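Local coordinates for chain length determinant protein (Shigella flexneri, PDB 4E2H) that probably regulates the length of the O-antigen polysaccharide chains of lipopolysaccharide, acting on the periplasmic side of the inner membrane, at residues Y106-Q109 with V110-V114; L118-D121 with L122-I126; Q134-L137 with R138-V142; L191-M194 with I195-A199. All coordinates share one frame; numbering follows the deposited sequence.

Interaction 1. Residues Y106-Q109 with V110-V114; sequences YIQQ and VDDKV
The side-chain amide of Gln108 comes close to the carboxylate of Asp112, with that of Asp111 farther off, and shows how helical spacing brings polar side chains of successive turns near each other. A bend at its second torsion (chi2 60°) turns the end of the glutamine toward the following turn, so that a chain whose CB points away still makes contact. NE2 of Gln108 comes within 3.0 Å of OD1 of Asp112. It stands farther, 3.7 Å, from OD2 of Asp111. The amide plane is turned by 79° against the carboxylate of Asp112 and about equally steeply against that of Asp111, so neither pair lies flat. The carboxylate carbon CG of Asp112 also sits 3.3 Å from the backbone O of Gln108. All of this takes place on helix 97-164, the long periplasmic helix of this Wzz-type chain-length regulator, with i to i+4 backbone bonds beneath. N of Asp111 donates to O of Ile107 at 2.8 Å, and N of Lys113 donates to O of Gln109 at 3.2 Å. Asp112 N to Gln108 O is a weak bond. On the buried side, the CG2 branch of Val110, beside the backbone N because CG1 is anti to it (chi1 172°), touches O of Tyr106 at 3.3 Å. Val110 also packs on Ala57 and Leu61 of helix 43-65, Ile107 and Asp111 touch Tyr232, and Lys113 meets Val235 of the second subunit.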
ATOM      1  N   TYR C 106      -5.592 -14.595  31.381  1.00 48.54           N
ATOM      2  CA  TYR C 106      -5.221 -15.348  30.194  1.00 48.73           C
ATOM      3  C   TYR C 106      -5.452 -14.569  28.905  1.00 49.28           C
ATOM      4  O   TYR C 106      -4.829 -14.828  27.861  1.00 45.52           O
ATOM      5  CB  TYR C 106      -5.964 -16.679  30.172  1.00 49.37           C
ATOM      6  CG  TYR C 106      -5.345 -17.694  31.107  1.00 56.45           C
ATOM      7  CD1 TYR C 106      -4.168 -17.400  31.783  1.00 55.64           C
ATOM      8  CD2 TYR C 106      -5.923 -18.946  31.306  1.00 58.29           C
ATOM      9  CE1 TYR C 106      -3.585 -18.315  32.638  1.00 60.95           C
ATOM     10  CE2 TYR C 106      -5.339 -19.878  32.154  1.00 57.11           C
ATOM     11  CZ  TYR C 106      -4.170 -19.555  32.821  1.00 60.52           C
ATOM     12  OH  TYR C 106      -3.567 -20.461  33.674  1.00 57.65           O
ATOM     13  N   ILE C 107      -6.355 -13.609  28.992  1.00 44.69           N
ATOM     14  CA  ILE C 107      -6.590 -12.657  27.918  1.00 44.25           C
ATOM     15  C   ILE C 107      -5.532 -11.573  27.930  1.00 44.39           C
ATOM     16  O   ILE C 107      -5.065 -11.152  26.880  1.00 44.64           O
ATOM     17  CB  ILE C 107      -7.953 -11.991  28.091  1.00 45.47           C
ATOM     18  CG1 ILE C 107      -9.049 -12.930  27.561  1.00 45.03           C
ATOM     19  CG2 ILE C 107      -7.974 -10.610  27.428  1.00 35.40           C
ATOM     20  CD1 ILE C 107     -10.453 -12.495  27.913  1.00 43.12           C
ATOM     21  N   GLN C 108      -5.169 -11.113  29.124  1.00 49.72           N
ATOM     22  CA  GLN C 108      -4.094 -10.144  29.258  1.00 49.17           C
ATOM     23  C   GLN C 108      -2.751 -10.820  28.973  1.00 51.66           C
ATOM     24  O   GLN C 108      -1.755 -10.150  28.713  1.00 51.99           O
ATOM     25  CB  GLN C 108      -4.105  -9.514  30.651  1.00 48.74           C
ATOM     26  CG  GLN C 108      -3.105  -8.380  30.850  1.00 49.75           C
ATOM     27  CD  GLN C 108      -3.328  -7.209  29.894  1.00 59.56           C
ATOM     28  OE1 GLN C 108      -4.473  -6.800  29.639  1.00 57.50           O
ATOM     29  NE2 GLN C 108      -2.224  -6.658  29.358  1.00 58.49           N
ATOM     30  N   GLN C 109      -2.731 -12.150  29.001  1.00 46.88           N
ATOM     31  CA  GLN C 109      -1.501 -12.881  28.766  1.00 44.84           C
ATOM     32  C   GLN C 109      -1.291 -13.010  27.265  1.00 53.57           C
ATOM     33  O   GLN C 109      -0.157 -12.990  26.763  1.00 50.64           O
ATOM     34  CB  GLN C 109      -1.559 -14.261  29.419  1.00 48.44           C
ATOM     35  CG  GLN C 109      -0.449 -15.215  28.978  1.00 46.93           C
ATOM     36  CD  GLN C 109      -0.604 -16.598  29.587  1.00 48.06           C
ATOM     37  OE1 GLN C 109      -0.488 -16.766  30.803  1.00 50.06           O
ATOM     38  NE2 GLN C 109      -0.894 -17.592  28.751  1.00 45.92           N
ATOM     39  N   VAL C 110      -2.398 -13.143  26.547  1.00 61.86           N
ATOM     40  CA  VAL C 110      -2.332 -13.184  25.103  1.00 55.88           C
ATOM     41  C   VAL C 110      -2.213 -11.767  24.557  1.00 61.54           C
ATOM     42  O   VAL C 110      -1.468 -11.533  23.604  1.00 61.40           O
ATOM     43  CB  VAL C 110      -3.543 -13.914  24.504  1.00 57.97           C
ATOM     44  CG1 VAL C 110      -3.558 -13.773  22.993  1.00 55.43           C
ATOM     45  CG2 VAL C 110      -3.518 -15.386  24.897  1.00 55.14           C
ATOM     46  N   ASP C 111      -2.913 -10.813  25.168  1.00 56.23           N
ATOM     47  CA  ASP C 111      -2.816  -9.431  24.714  1.00 54.61           C
ATOM     48  C   ASP C 111      -1.403  -8.899  24.880  1.00 59.78           C
ATOM     49  O   ASP C 111      -1.040  -7.886  24.291  1.00 61.03           O
ATOM     50  CB  ASP C 111      -3.797  -8.529  25.444  1.00 56.21           C
ATOM     51  CG  ASP C 111      -3.617  -7.057  25.087  1.00 62.57           C
ATOM     52  OD1 ASP C 111      -3.347  -6.752  23.903  1.00 63.57           O
ATOM     53  OD2 ASP C 111      -3.740  -6.196  25.995  1.00 64.54           O
ATOM     54  N   ASP C 112      -0.597  -9.569  25.691  1.00 59.15           N
ATOM     55  CA  ASP C 112       0.799  -9.176  25.819  1.00 56.59           C
ATOM     56  C   ASP C 112       1.649  -9.909  24.799  1.00 57.32           C
ATOM     57  O   ASP C 112       2.559  -9.330  24.218  1.00 57.20           O
ATOM     58  CB  ASP C 112       1.306  -9.437  27.232  1.00 55.49           C
ATOM     59  CG  ASP C 112       0.904  -8.344  28.195  1.00 63.85           C
ATOM     60  OD1 ASP C 112       0.191  -7.403  27.768  1.00 67.12           O
ATOM     61  OD2 ASP C 112       1.288  -8.432  29.382  1.00 67.14           O
ATOM     62  N   LYS C 113       1.348 -11.185  24.579  1.00 47.97           N
ATOM     63  CA  LYS C 113       2.097 -11.958  23.603  1.00 47.51           C
ATOM     64  C   LYS C 113       1.974 -11.310  22.214  1.00 48.79           C
ATOM     65  O   LYS C 113       2.972 -11.030  21.550  1.00 47.62           O
ATOM     66  CB  LYS C 113       1.633 -13.411  23.577  1.00 44.89           C
ATOM     67  CG  LYS C 113       2.322 -14.258  22.513  1.00 49.35           C
ATOM     68  CD  LYS C 113       2.062 -15.753  22.715  1.00 50.70           C
ATOM     69  CE  LYS C 113       2.831 -16.572  21.666  1.00 61.89           C
ATOM     70  NZ  LYS C 113       2.382 -18.012  21.544  1.00 64.78           N
ATOM     71  N   VAL C 114       0.742 -11.053  21.803  1.00 38.26           N
ATOM     72  CA  VAL C 114       0.463 -10.406  20.538  1.00 39.71           C
ATOM     73  C   VAL C 114       1.174  -9.066  20.436  1.00 43.37           C
ATOM     74  O   VAL C 114       1.651  -8.699  19.371  1.00 46.56           O
ATOM     75  CB  VAL C 114      -1.058 -10.149  20.342  1.00 38.43           C
ATOM     76  CG1 VAL C 114      -1.292  -9.131  19.211  1.00 37.67           C
ATOM     77  CG2 VAL C 114      -1.797 -11.440  20.066  1.00 36.21           C
TER

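Interaction 2. Residues L118-D121 with L122-I126; sequences LEKD and LKDNI
The carbonyl oxygen O of Asp121 is gripped twice by Asn125: its ND2 donates at 2.6 Å and its backbone N at 3.0 Å from that oxygen. The two donors approach from opposite faces of the carbonyl plane, and the ND2 bond runs close to the asparagine amide plane. An i to i+4 pairing within helix 97-164 is thus doubled, the ordinary backbone bond being joined by a side chain that folds back on the same acceptor. Here the helix lies against helix 26-35, with Leu118 on Tyr28 and Asn125 on Met32. The carboxylate of Asp121 comes near as well, its OD2 2.9 Å from ND2 of Asn125, with the carboxylate and amide planes 57° apart. At its other end the amide is fixed by a hydrogen bond from Tyr36 to OD1, so both ends are held and the rotation of the group is settled. On the neighbouring flank Lys120 forms a salt bridge with Asp124. NZ of Lys120 lies 2.9 Å from OD1 of Asp124, which accepts through its syn lone pair. Bends at the second and fourth torsions carry the ammonium group there. Asp21 of the second subunit lies near both Asp121 and Asp124, a gathering of acids that might raise their affinity for protons, although Lys120 offsets part of the charge. Lys123 takes the crowded position, CG between backbone N and carbonyl carbon (chi1 85°), which presses CG to 3.2 Å from O of Lys120. Farther out the two lysine chains cross, with CD of Lys120 3.5 Å from CE of Lys123.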
ATOM      1  N   LEU C 118       3.776  -8.200  17.579  1.00 49.23           N
ATOM      2  CA  LEU C 118       3.422  -7.059  16.757  1.00 51.99           C
ATOM      3  C   LEU C 118       4.581  -6.079  16.608  1.00 58.85           C
ATOM      4  O   LEU C 118       4.828  -5.561  15.515  1.00 59.11           O
ATOM      5  CB  LEU C 118       2.196  -6.346  17.316  1.00 49.20           C
ATOM      6  CG  LEU C 118       1.185  -5.827  16.284  1.00 49.64           C
ATOM      7  CD1 LEU C 118       1.242  -6.625  14.990  1.00 50.81           C
ATOM      8  CD2 LEU C 118      -0.235  -5.867  16.870  1.00 52.01           C
ATOM      9  N   GLU C 119       5.302  -5.817  17.689  1.00 81.63           N
ATOM     10  CA  GLU C 119       6.395  -4.863  17.583  1.00 85.34           C
ATOM     11  C   GLU C 119       7.515  -5.369  16.662  1.00 85.04           C
ATOM     12  O   GLU C 119       8.154  -4.580  15.969  1.00 86.00           O
ATOM     13  CB  GLU C 119       6.908  -4.426  18.960  1.00 86.77           C
ATOM     14  CG  GLU C 119       5.828  -3.772  19.832  1.00 97.05           C
ATOM     15  CD  GLU C 119       4.948  -2.782  19.069  1.00 97.11           C
ATOM     16  OE1 GLU C 119       5.485  -2.009  18.246  1.00 95.24           O
ATOM     17  OE2 GLU C 119       3.717  -2.779  19.293  1.00 95.41           O
ATOM     18  N   LYS C 120       7.728  -6.680  16.635  1.00 60.05           N
ATOM     19  CA  LYS C 120       8.691  -7.276  15.712  1.00 66.29           C
ATOM     20  C   LYS C 120       8.249  -7.150  14.253  1.00 66.31           C
ATOM     21  O   LYS C 120       9.051  -6.824  13.377  1.00 65.31           O
ATOM     22  CB  LYS C 120       8.923  -8.749  16.056  1.00 63.76           C
ATOM     23  CG  LYS C 120       9.494  -9.567  14.914  1.00 65.64           C
ATOM     24  CD  LYS C 120      10.979  -9.869  15.130  1.00 74.51           C
ATOM     25  CE  LYS C 120      11.545 -10.803  14.047  1.00 73.39           C
ATOM     26  NZ  LYS C 120      12.053 -10.071  12.835  1.00 72.66           N
ATOM     27  N   ASP C 121       6.968  -7.414  14.005  1.00 66.83           N
ATOM     28  CA  ASP C 121       6.404  -7.383  12.656  1.00 67.13           C
ATOM     29  C   ASP C 121       6.397  -5.958  12.133  1.00 66.32           C
ATOM     30  O   ASP C 121       6.409  -5.723  10.924  1.00 61.45           O
ATOM     31  CB  ASP C 121       4.980  -7.960  12.675  1.00 66.35           C
ATOM     32  CG  ASP C 121       4.354  -8.060  11.289  1.00 69.46           C
ATOM     33  OD1 ASP C 121       4.563  -9.092  10.607  1.00 69.67           O
ATOM     34  OD2 ASP C 121       3.634  -7.113  10.891  1.00 67.26           O
ATOM     35  N   LEU C 122       6.388  -5.004  13.057  1.00 56.75           N
ATOM     36  CA  LEU C 122       6.421  -3.606  12.676  1.00 52.31           C
ATOM     37  C   LEU C 122       7.802  -3.149  12.233  1.00 57.37           C
ATOM     38  O   LEU C 122       7.899  -2.331  11.333  1.00 54.88           O
ATOM     39  CB  LEU C 122       5.949  -2.714  13.802  1.00 52.97           C
ATOM     40  CG  LEU C 122       6.215  -1.264  13.408  1.00 54.91           C
ATOM     41  CD1 LEU C 122       4.926  -0.607  12.973  1.00 52.95           C
ATOM     42  CD2 LEU C 122       6.823  -0.516  14.576  1.00 55.03           C
ATOM     43  N   LYS C 123       8.864  -3.654  12.859  1.00 60.69           N
ATOM     44  CA  LYS C 123      10.209  -3.303  12.401  1.00 53.83           C
ATOM     45  C   LYS C 123      10.458  -3.972  11.056  1.00 57.58           C
ATOM     46  O   LYS C 123      11.136  -3.419  10.179  1.00 57.85           O
ATOM     47  CB  LYS C 123      11.290  -3.666  13.421  1.00 54.55           C
ATOM     48  CG  LYS C 123      11.795  -5.105  13.351  1.00 63.51           C
ATOM     49  CD  LYS C 123      12.837  -5.401  14.454  1.00 70.20           C
ATOM     50  CE  LYS C 123      12.717  -6.860  14.956  1.00 74.75           C
ATOM     51  NZ  LYS C 123      13.468  -7.130  16.230  1.00 69.03           N
ATOM     52  N   ASP C 124       9.888  -5.160  10.886  1.00 63.88           N
ATOM     53  CA  ASP C 124       9.954  -5.859   9.608  1.00 59.25           C
ATOM     54  C   ASP C 124       9.342  -4.968   8.537  1.00 57.15           C
ATOM     55  O   ASP C 124      10.019  -4.552   7.615  1.00 61.39           O
ATOM     56  CB  ASP C 124       9.177  -7.180   9.666  1.00 64.88           C
ATOM     57  CG  ASP C 124       9.794  -8.207  10.624  1.00 69.55           C
ATOM     58  OD1 ASP C 124      10.940  -7.997  11.097  1.00 71.89           O
ATOM     59  OD2 ASP C 124       9.128  -9.242  10.885  1.00 66.91           O
ATOM     60  N   ASN C 125       8.055  -4.679   8.680  1.00 48.90           N
ATOM     61  CA  ASN C 125       7.306  -3.840   7.748  1.00 50.27           C
ATOM     62  C   ASN C 125       8.063  -2.573   7.370  1.00 49.98           C
ATOM     63  O   ASN C 125       8.054  -2.158   6.205  1.00 46.13           O
ATOM     64  CB  ASN C 125       5.953  -3.431   8.362  1.00 51.70           C
ATOM     65  CG  ASN C 125       4.843  -4.430   8.089  1.00 53.10           C
ATOM     66  OD1 ASN C 125       3.949  -4.178   7.280  1.00 54.89           O
ATOM     67  ND2 ASN C 125       4.880  -5.558   8.786  1.00 53.80           N
ATOM     68  N   ILE C 126       8.686  -1.951   8.375  1.00 60.92           N
ATOM     69  CA  ILE C 126       9.459  -0.725   8.183  1.00 60.29           C
ATOM     70  C   ILE C 126      10.633  -1.013   7.268  1.00 59.24           C
ATOM     71  O   ILE C 126      10.777  -0.396   6.218  1.00 57.13           O
ATOM     72  CB  ILE C 126      10.024  -0.181   9.504  1.00 57.80           C
ATOM     73  CG1 ILE C 126       8.901   0.343  10.385  1.00 58.21           C
ATOM     74  CG2 ILE C 126      11.008   0.940   9.235  1.00 59.82           C
ATOM     75  CD1 ILE C 126       9.376   0.771  11.742  1.00 58.91           C
TER

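Interaction 3. Residues Q134-L137 with R138-V142; sequences QDSL and RTQEV
The side chains of Asp135 and Arg138 run alongside each other in the same direction, and their charged ends meet on one flank of the helix. NH2 of Arg138 reaches OD1 of Asp135 at 2.8 Å in a salt bridge whose hydrogen bond is weak, bent to 129°. The guanidinium and carboxylate planes stand 67° apart, and a single nitrogen, NH2, makes the bond. Beyond an extended start, the arginine folds sharply at its third torsion (chi3 14°), which lays the guanidinium back over the preceding turn. Its face looks onto O of Asp135, and NH2 comes within 3.3 Å of CA of the same residue. On another flank Glu141 bends so that OE1 rests 3.5 Å from C of Leu137, while OE2 is held by a hydrogen bond to Tyr209. Leu137 packs on Tyr209 and Thr212 of helix 207-219, and Arg138 and Thr139 both touch Asp218 of the second subunit. Beneath the ion pair, N of Thr139 donates to O of Asp135 at 2.8 Å, almost straight. An acid followed by a base three residues on, bridged over regular i to i+4 bonds, is a classic intrahelical ion pair, placed here where helix 97-164 meets a neighbouring subunit.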
ATOM      1  N   GLN C 134      14.126   3.232  -0.782  1.00 45.16           N
ATOM      2  CA  GLN C 134      15.505   3.538  -1.117  1.00 44.25           C
ATOM      3  C   GLN C 134      15.780   3.091  -2.555  1.00 46.41           C
ATOM      4  O   GLN C 134      16.340   3.853  -3.331  1.00 42.68           O
ATOM      5  CB  GLN C 134      16.470   2.947  -0.085  1.00 42.41           C
ATOM      6  CG  GLN C 134      16.420   3.697   1.254  1.00 46.19           C
ATOM      7  CD  GLN C 134      17.017   2.901   2.413  1.00 55.99           C
ATOM      8  OE1 GLN C 134      17.112   1.660   2.346  1.00 57.33           O
ATOM      9  NE2 GLN C 134      17.430   3.609   3.484  1.00 50.61           N
ATOM     10  N   ASP C 135      15.313   1.901  -2.922  1.00 52.39           N
ATOM     11  CA  ASP C 135      15.317   1.486  -4.322  1.00 52.19           C
ATOM     12  C   ASP C 135      14.827   2.603  -5.222  1.00 52.19           C
ATOM     13  O   ASP C 135      15.585   3.170  -6.007  1.00 57.37           O
ATOM     14  CB  ASP C 135      14.390   0.289  -4.559  1.00 53.08           C
ATOM     15  CG  ASP C 135      14.942  -1.012  -4.003  1.00 62.38           C
ATOM     16  OD1 ASP C 135      15.936  -0.969  -3.238  1.00 59.03           O
ATOM     17  OD2 ASP C 135      14.366  -2.085  -4.327  1.00 65.41           O
ATOM     18  N   SER C 136      13.541   2.909  -5.107  1.00 39.21           N
ATOM     19  CA  SER C 136      12.893   3.807  -6.041  1.00 37.96           C
ATOM     20  C   SER C 136      13.540   5.186  -6.030  1.00 39.87           C
ATOM     21  O   SER C 136      13.355   5.969  -6.963  1.00 38.95           O
ATOM     22  CB  SER C 136      11.407   3.926  -5.744  1.00 33.93           C
ATOM     23  OG  SER C 136      10.923   5.173  -6.224  1.00 36.12           O
ATOM     24  N   LEU C 137      14.279   5.502  -4.973  1.00 43.81           N
ATOM     25  CA  LEU C 137      15.054   6.737  -4.988  1.00 45.80           C
ATOM     26  C   LEU C 137      16.318   6.527  -5.825  1.00 47.96           C
ATOM     27  O   LEU C 137      16.508   7.155  -6.861  1.00 47.92           O
ATOM     28  CB  LEU C 137      15.437   7.181  -3.581  1.00 46.80           C
ATOM     29  CG  LEU C 137      14.354   7.906  -2.778  1.00 45.21           C
ATOM     30  CD1 LEU C 137      14.971   8.489  -1.526  1.00 42.12           C
ATOM     31  CD2 LEU C 137      13.723   8.992  -3.624  1.00 43.68           C
ATOM     32  N   ARG C 138      17.178   5.629  -5.364  1.00 52.10           N
ATOM     33  CA  ARG C 138      18.388   5.311  -6.082  1.00 51.91           C
ATOM     34  C   ARG C 138      18.120   5.199  -7.577  1.00 50.19           C
ATOM     35  O   ARG C 138      18.824   5.807  -8.389  1.00 49.38           O
ATOM     36  CB  ARG C 138      18.993   4.013  -5.566  1.00 52.05           C
ATOM     37  CG  ARG C 138      20.171   3.563  -6.389  1.00 52.26           C
ATOM     38  CD  ARG C 138      20.829   2.324  -5.813  1.00 58.67           C
ATOM     39  NE  ARG C 138      19.990   1.663  -4.815  1.00 68.12           N
ATOM     40  CZ  ARG C 138      19.089   0.717  -5.080  1.00 64.77           C
ATOM     41  NH1 ARG C 138      18.887   0.302  -6.334  1.00 60.48           N
ATOM     42  NH2 ARG C 138      18.381   0.193  -4.084  1.00 56.19           N
ATOM     43  N   THR C 139      17.113   4.420  -7.946  1.00 31.28           N
ATOM     44  CA  THR C 139      16.785   4.260  -9.361  1.00 30.06           C
ATOM     45  C   THR C 139      16.510   5.592 -10.058  1.00 33.72           C
ATOM     46  O   THR C 139      16.982   5.835 -11.191  1.00 31.24           O
ATOM     47  CB  THR C 139      15.577   3.352  -9.569  1.00 28.58           C
ATOM     48  OG1 THR C 139      15.968   1.985  -9.346  1.00 33.87           O
ATOM     49  CG2 THR C 139      15.003   3.530 -11.002  1.00 18.54           C
ATOM     50  N   GLN C 140      15.745   6.444  -9.382  1.00 45.45           N
ATOM     51  CA  GLN C 140      15.362   7.736  -9.929  1.00 46.57           C
ATOM     52  C   GLN C 140      16.542   8.700  -9.885  1.00 46.99           C
ATOM     53  O   GLN C 140      16.606   9.659 -10.654  1.00 44.79           O
ATOM     54  CB  GLN C 140      14.182   8.304  -9.154  1.00 43.54           C
ATOM     55  CG  GLN C 140      12.871   8.061  -9.829  1.00 46.20           C
ATOM     56  CD  GLN C 140      11.714   8.680  -9.079  1.00 55.40           C
ATOM     57  OE1 GLN C 140      11.637   8.606  -7.844  1.00 55.49           O
ATOM     58  NE2 GLN C 140      10.802   9.308  -9.821  1.00 59.95           N
ATOM     59  N   GLU C 141      17.470   8.447  -8.970  1.00 45.21           N
ATOM     60  CA  GLU C 141      18.706   9.203  -8.924  1.00 47.11           C
ATOM     61  C   GLU C 141      19.526   8.911 -10.181  1.00 47.50           C
ATOM     62  O   GLU C 141      20.016   9.818 -10.856  1.00 44.29           O
ATOM     63  CB  GLU C 141      19.509   8.823  -7.684  1.00 47.80           C
ATOM     64  CG  GLU C 141      19.603   9.914  -6.648  1.00 50.79           C
ATOM     65  CD  GLU C 141      18.978   9.517  -5.313  1.00 56.03           C
ATOM     66  OE1 GLU C 141      19.141   8.329  -4.906  1.00 56.32           O
ATOM     67  OE2 GLU C 141      18.320  10.395  -4.683  1.00 51.61           O
ATOM     68  N   VAL C 142      19.669   7.632 -10.489  1.00 39.87           N
ATOM     69  CA  VAL C 142      20.467   7.200 -11.632  1.00 36.89           C
ATOM     70  C   VAL C 142      19.909   7.726 -12.954  1.00 38.55           C
ATOM     71  O   VAL C 142      20.658   8.226 -13.801  1.00 43.68           O
ATOM     72  CB  VAL C 142      20.501   5.682 -11.711  1.00 38.84           C
ATOM     73  CG1 VAL C 142      20.975   5.255 -13.102  1.00 39.01           C
ATOM     74  CG2 VAL C 142      21.372   5.108 -10.573  1.00 37.93           C
TER

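Interaction 4. Residues L191-M194 with I195-A199; sequences LESM and IKHEA
Ile195 lies against the carbonyl groups of the preceding turn, and its side chain can be traced atom by atom. CB sits 3.7 Å from O of Glu192. CG1, beside the backbone N and anti to the carbonyl carbon (chi1 -57°), moves over to O of Leu191 at 3.6 Å. The chain ends at CD1, closer still, 3.4 Å from that same oxygen, so the methyl tip rests on the carbonyl of Leu191. The backbone N of Ile195 makes weak bonds to the two oxygens, whereas N of Lys196 gives Glu192 O a sound one, 3.1 Å long and nearly straight. This is the C-terminal part of helix 187-195, running into the loop before helix 207-219, and it packs against the long helix 97-164: Ile195 touches Ile155 and Gln156, and the selenomethionine Met194 touches Ile155. The backbone departs from regular helix here, Met194 having phi 156°. Past the turn, the His197 ring offers its ND1 edge to OG of Ser193, which lies near the ring plane at 3.3 Å; the bond is weak, with an N-H...O angle of 120°. CB of Lys196 stands over one face of the ring, 4.2 Å above its plane. Ser193 and His197 also pack against Tyr161 of the third subunit.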
ATOM      1  N   LEU C 191      28.673  27.788 -23.989  1.00 36.94           N
ATOM      2  CA  LEU C 191      28.756  26.336 -23.922  1.00 33.39           C
ATOM      3  C   LEU C 191      29.949  25.922 -23.049  1.00 36.95           C
ATOM      4  O   LEU C 191      29.855  24.984 -22.257  1.00 40.53           O
ATOM      5  CB  LEU C 191      28.826  25.707 -25.321  1.00 28.09           C
ATOM      6  CG  LEU C 191      27.698  25.957 -26.343  1.00 27.46           C
ATOM      7  CD1 LEU C 191      27.968  25.165 -27.614  1.00 31.60           C
ATOM      8  CD2 LEU C 191      26.283  25.607 -25.827  1.00 30.63           C
ATOM      9  N   GLU C 192      31.051  26.650 -23.157  1.00 56.10           N
ATOM     10  CA  GLU C 192      32.256  26.265 -22.445  1.00 58.39           C
ATOM     11  C   GLU C 192      32.139  26.389 -20.924  1.00 60.92           C
ATOM     12  O   GLU C 192      32.534  25.481 -20.191  1.00 62.35           O
ATOM     13  CB  GLU C 192      33.454  27.048 -22.945  1.00 56.83           C
ATOM     14  CG  GLU C 192      34.752  26.378 -22.598  1.00 63.75           C
ATOM     15  CD  GLU C 192      35.923  26.918 -23.404  1.00 76.02           C
ATOM     16  OE1 GLU C 192      35.701  27.801 -24.276  1.00 71.74           O
ATOM     17  OE2 GLU C 192      37.066  26.455 -23.165  1.00 81.14           O
ATOM     18  N   SER C 193      31.635  27.522 -20.449  1.00 67.04           N
ATOM     19  CA  SER C 193      31.310  27.672 -19.039  1.00 65.99           C
ATOM     20  C   SER C 193      29.907  27.121 -18.936  1.00 68.84           C
ATOM     21  O   SER C 193      28.954  27.808 -19.293  1.00 73.86           O
ATOM     22  CB  SER C 193      31.294  29.142 -18.650  1.00 73.10           C
ATOM     23  OG  SER C 193      30.236  29.402 -17.736  1.00 71.24           O
HETATM   24  N   MSE C 194      29.779  25.892 -18.454  1.00 49.44           N
HETATM   25  CA  MSE C 194      28.555  25.124 -18.617  1.00 49.55           C
HETATM   26  C   MSE C 194      29.044  23.711 -18.486  1.00 49.03           C
HETATM   27  O   MSE C 194      28.529  22.942 -17.686  1.00 53.50           O
HETATM   28  CB  MSE C 194      27.949  25.376 -19.996  1.00 46.11           C
HETATM   29  CG  MSE C 194      26.650  24.636 -20.286  1.00 46.88           C
HETATM   30 SE   MSE C 194      25.255  25.823 -21.050  0.66 55.73          SE
HETATM   31  CE  MSE C 194      24.826  24.778 -22.646  1.00 38.77           C
ATOM     32  N   ILE C 195      30.083  23.398 -19.248  1.00 43.85           N
ATOM     33  CA  ILE C 195      30.888  22.212 -19.007  1.00 46.26           C
ATOM     34  C   ILE C 195      31.792  22.469 -17.795  1.00 49.60           C
ATOM     35  O   ILE C 195      31.986  21.589 -16.958  1.00 55.06           O
ATOM     36  CB  ILE C 195      31.724  21.839 -20.269  1.00 46.14           C
ATOM     37  CG1 ILE C 195      30.780  21.629 -21.461  1.00 43.47           C
ATOM     38  CG2 ILE C 195      32.547  20.587 -20.029  1.00 42.03           C
ATOM     39  CD1 ILE C 195      31.395  21.995 -22.803  1.00 44.23           C
ATOM     40  N   LYS C 196      32.340  23.678 -17.706  1.00 40.79           N
ATOM     41  CA  LYS C 196      33.038  24.140 -16.507  1.00 43.45           C
ATOM     42  C   LYS C 196      32.160  24.024 -15.245  1.00 46.91           C
ATOM     43  O   LYS C 196      32.663  23.810 -14.136  1.00 42.98           O
ATOM     44  CB  LYS C 196      33.484  25.596 -16.696  1.00 46.03           C
ATOM     45  CG  LYS C 196      34.838  25.930 -16.076  1.00 54.62           C
ATOM     46  CD  LYS C 196      34.719  26.813 -14.809  1.00 57.54           C
ATOM     47  CE  LYS C 196      36.070  26.938 -14.072  1.00 64.88           C
ATOM     48  NZ  LYS C 196      37.256  27.180 -14.955  1.00 63.69           N
ATOM     49  N   HIS C 197      30.850  24.178 -15.406  1.00 62.67           N
ATOM     50  CA  HIS C 197      29.961  24.204 -14.248  1.00 61.77           C
ATOM     51  C   HIS C 197      28.900  23.130 -14.306  1.00 63.65           C
ATOM     52  O   HIS C 197      27.768  23.338 -13.856  1.00 66.34           O
ATOM     53  CB  HIS C 197      29.310  25.572 -14.106  1.00 65.80           C
ATOM     54  CG  HIS C 197      30.289  26.700 -14.017  1.00 68.48           C
ATOM     55  ND1 HIS C 197      30.255  27.789 -14.858  1.00 67.65           N
ATOM     56  CD2 HIS C 197      31.330  26.911 -13.165  1.00 66.96           C
ATOM     57  CE1 HIS C 197      31.227  28.624 -14.538  1.00 68.23           C
ATOM     58  NE2 HIS C 197      31.889  28.121 -13.522  1.00 72.75           N
ATOM     59  N   GLU C 198      29.290  21.984 -14.853  1.00 62.39           N
ATOM     60  CA  GLU C 198      28.440  20.814 -14.999  1.00 58.79           C
ATOM     61  C   GLU C 198      28.301  20.068 -13.678  1.00 58.85           C
ATOM     62  O   GLU C 198      27.383  19.262 -13.494  1.00 65.14           O
ATOM     63  CB  GLU C 198      29.023  19.912 -16.101  1.00 57.99           C
ATOM     64  CG  GLU C 198      29.338  18.476 -15.689  1.00 60.51           C
ATOM     65  CD  GLU C 198      30.417  18.378 -14.611  1.00 66.38           C
ATOM     66  OE1 GLU C 198      30.447  17.357 -13.888  1.00 68.22           O
ATOM     67  OE2 GLU C 198      31.236  19.316 -14.480  1.00 67.57           O
ATOM     68  N   ALA C 199      29.219  20.349 -12.761  1.00 60.91           N
ATOM     69  CA  ALA C 199      29.302  19.620 -11.500  1.00 65.89           C
ATOM     70  C   ALA C 199      28.381  20.246 -10.470  1.00 65.00           C
ATOM     71  O   ALA C 199      28.540  20.028  -9.275  1.00 67.99           O
ATOM     72  CB  ALA C 199      30.731  19.634 -10.982  1.00 70.93           C
TER

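From the N terminus the four contacts follow one another in series; none nests in or crosses another, and none closes a long loop, since each joins neighbouring turns of one continuous stretch. Interactions 1, 2 and 3 are spaced along helix 97-164, with centres about 18 Å apart from first to second and about 24 Å from second to third. Along the way the helix neighbours change: helix 43-65 beside interaction 1, helix 26-35 beside interaction 2, helix 207-219 beside interaction 3. Interactions 1 to 3 meet the second subunit. Interaction 4 lies on helix 187-195 and its following loop, packs back on helix 97-164, and meets the third subunit.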